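Local coordinates for protein ofchtiv-allosamidin (Ostrinia furnacalis, PDB 6JMB) that probably hydrolyses chitin as a group IV insect chitinase of glycosyl hydrolase family 18 and binds the inhibitor allosamidin, at residues P30-T34 against L364-N368. Numbering follows the deposited sequence.
Sequences PFLCT and LNTIN
L32 lies against one side of the helix carrying L364, N365 and N368, its carbonyl gripped by an amide and its CB packed against the end of L364. N368 ND2 donates to L32 O at 2.9 Å in a nearly straight bond (N-H...O 163°); the oxygen lies close to the amide plane of N368, whereas the donor is tilted 28° from the carbonyl plane of L32. The other N-H of N368 ND2 turns back to L364 O, also at 2.9 Å, so both amide hydrogens are used and the rotation of the amide is fixed. L364 O in turn accepts from N368 N and N368 ND2 on opposite faces of its plane, combining the helical bond with the side-chain one. Beside this bridge, with CG held trans to the backbone nitrogen (chi1 -170°), L364 extends to the loop, and chi2 turns its methyls there: L364 CD2 packs on L32 CB at 3.5 Å, and L364 CD1 lies 3.5 Å from L32 O. L364 CD2 also approaches C33 SG at 4.2 Å. L32 CD2 touches N365 OD1 at 3.5 Å, a van der Waals contact of a methyl with a carbonyl oxygen; ND2 of the same amide bonds to F361 O. C33 is tied by a disulfide to C8 on strand 5-11, fixing the loop beside the strand that L364 and N368 also touch. The contact thus joins the loop leading into strand 35-43 to helix 362-373 on the outside of the TIM barrel, with I367 of that helix facing helix 324-336 and strand 243-256.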
ATOM      1  N   PRO A  30       8.762  -1.050  16.231  1.00 14.42           N
ATOM      2  CA  PRO A  30       7.601  -1.946  16.309  1.00 14.60           C
ATOM      3  C   PRO A  30       6.461  -1.416  17.161  1.00 14.17           C
ATOM      4  O   PRO A  30       5.407  -2.060  17.207  1.00 16.11           O
ATOM      5  CB  PRO A  30       8.189  -3.224  16.911  1.00 16.97           C
ATOM      6  CG  PRO A  30       9.328  -2.732  17.754  1.00 18.63           C
ATOM      7  CD  PRO A  30       9.900  -1.534  17.032  1.00 16.17           C
ATOM      8  N   PHE A  31       6.633  -0.285  17.842  1.00 13.36           N
ATOM      9  CA  PHE A  31       5.545   0.305  18.609  1.00 15.32           C
ATOM     10  C   PHE A  31       4.757   1.345  17.827  1.00 15.71           C
ATOM     11  O   PHE A  31       3.778   1.882  18.352  1.00 17.96           O
ATOM     12  CB  PHE A  31       6.074   0.904  19.913  1.00 15.88           C
ATOM     13  CG  PHE A  31       6.384  -0.124  20.959  1.00 16.18           C
ATOM     14  CD1 PHE A  31       5.360  -0.734  21.664  1.00 18.22           C
ATOM     15  CD2 PHE A  31       7.693  -0.486  21.231  1.00 20.48           C
ATOM     16  CE1 PHE A  31       5.635  -1.684  22.635  1.00 21.82           C
ATOM     17  CE2 PHE A  31       7.973  -1.442  22.199  1.00 18.38           C
ATOM     18  CZ  PHE A  31       6.937  -2.034  22.898  1.00 18.97           C
ATOM     19  N   LEU A  32       5.151   1.645  16.595  1.00 12.52           N
ATOM     20  CA  LEU A  32       4.409   2.571  15.756  1.00 12.83           C
ATOM     21  C   LEU A  32       3.452   1.861  14.814  1.00 12.15           C
ATOM     22  O   LEU A  32       2.790   2.519  14.006  1.00 13.21           O
ATOM     23  CB  LEU A  32       5.369   3.467  14.970  1.00 12.64           C
ATOM     24  CG  LEU A  32       6.143   4.489  15.806  1.00 15.20           C
ATOM     25  CD1 LEU A  32       7.102   5.291  14.928  1.00 17.89           C
ATOM     26  CD2 LEU A  32       5.179   5.409  16.544  1.00 17.24           C
ATOM     27  N   CYS A  33       3.374   0.537  14.899  1.00 12.02           N
ATOM     28  CA  CYS A  33       2.454  -0.265  14.109  1.00 11.67           C
ATOM     29  C   CYS A  33       1.756  -1.246  15.036  1.00 12.00           C
ATOM     30  O   CYS A  33       2.306  -1.639  16.068  1.00 14.82           O
ATOM     31  CB  CYS A  33       3.228  -1.077  13.068  1.00 12.81           C
ATOM     32  SG  CYS A  33       4.410  -0.105  12.120  1.00 15.39           S
ATOM     33  N   THR A  34       0.534  -1.638  14.670  1.00 10.92           N
ATOM     34  CA  THR A  34      -0.103  -2.783  15.309  1.00 12.27           C
ATOM     35  C   THR A  34       0.070  -4.055  14.499  1.00 11.74           C
ATOM     36  O   THR A  34       0.083  -5.152  15.068  1.00 12.50           O
ATOM     37  CB  THR A  34      -1.601  -2.540  15.534  1.00 12.15           C
ATOM     38  OG1 THR A  34      -2.250  -2.314  14.280  1.00 12.58           O
ATOM     39  CG2 THR A  34      -1.815  -1.334  16.429  1.00 14.47           C
ATOM     40  N   LEU A 364       4.426   8.396  10.092  1.00  8.89           N
ATOM     41  CA  LEU A 364       3.897   7.314  10.912  1.00  9.39           C
ATOM     42  C   LEU A 364       3.469   7.817  12.287  1.00 10.41           C
ATOM     43  O   LEU A 364       2.419   7.412  12.803  1.00 11.08           O
ATOM     44  CB  LEU A 364       4.936   6.198  11.010  1.00 10.52           C
ATOM     45  CG  LEU A 364       4.491   4.878  11.638  1.00 11.62           C
ATOM     46  CD1 LEU A 364       3.188   4.369  11.044  1.00 12.28           C
ATOM     47  CD2 LEU A 364       5.590   3.848  11.462  1.00 12.41           C
ATOM     48  N   ASN A 365       4.250   8.718  12.890  1.00 10.59           N
ATOM     49  CA  ASN A 365       3.824   9.323  14.150  1.00 11.54           C
ATOM     50  C   ASN A 365       2.532  10.110  13.975  1.00 11.26           C
ATOM     51  O   ASN A 365       1.654  10.072  14.847  1.00 12.62           O
ATOM     52  CB  ASN A 365       4.930  10.208  14.727  1.00 11.40           C
ATOM     53  CG  ASN A 365       5.915   9.428  15.568  1.00 14.28           C
ATOM     54  OD1 ASN A 365       5.573   8.924  16.641  1.00 16.75           O
ATOM     55  ND2 ASN A 365       7.146   9.325  15.089  1.00 14.46           N
ATOM     56  N   THR A 366       2.384  10.808  12.847  1.00 10.63           N
ATOM     57  CA  THR A 366       1.142  11.533  12.586  1.00 11.61           C
ATOM     58  C   THR A 366      -0.051  10.583  12.570  1.00 10.97           C
ATOM     59  O   THR A 366      -1.092  10.865  13.177  1.00 12.39           O
ATOM     60  CB  THR A 366       1.245  12.296  11.264  1.00 11.43           C
ATOM     61  OG1 THR A 366       2.263  13.298  11.371  1.00 13.63           O
ATOM     62  CG2 THR A 366      -0.076  12.976  10.939  1.00 12.44           C
ATOM     63  N   ILE A 367       0.082   9.449  11.879  1.00 11.22           N
ATOM     64  CA  ILE A 367      -1.003   8.472  11.831  1.00 11.24           C
ATOM     65  C   ILE A 367      -1.381   8.023  13.236  1.00 10.46           C
ATOM     66  O   ILE A 367      -2.563   8.006  13.606  1.00 11.93           O
ATOM     67  CB  ILE A 367      -0.608   7.279  10.943  1.00 10.60           C
ATOM     68  CG1 ILE A 367      -0.505   7.719   9.487  1.00 11.30           C
ATOM     69  CG2 ILE A 367      -1.624   6.158  11.088  1.00 13.08           C
ATOM     70  CD1 ILE A 367       0.205   6.710   8.601  1.00 13.67           C
ATOM     71  N   ASN A 368      -0.380   7.662  14.042  1.00 11.42           N
ATOM     72  CA  ASN A 368      -0.654   7.163  15.386  1.00 12.41           C
ATOM     73  C   ASN A 368      -1.306   8.239  16.246  1.00 11.69           C
ATOM     74  O   ASN A 368      -2.246   7.958  16.998  1.00 13.56           O
ATOM     75  CB  ASN A 368       0.642   6.664  16.024  1.00 12.72           C
ATOM     76  CG  ASN A 368       1.004   5.256  15.580  1.00 14.04           C
ATOM     77  OD1 ASN A 368       0.611   4.278  16.214  1.00 16.26           O
ATOM     78  ND2 ASN A 368       1.752   5.146  14.489  1.00 12.76           N
TER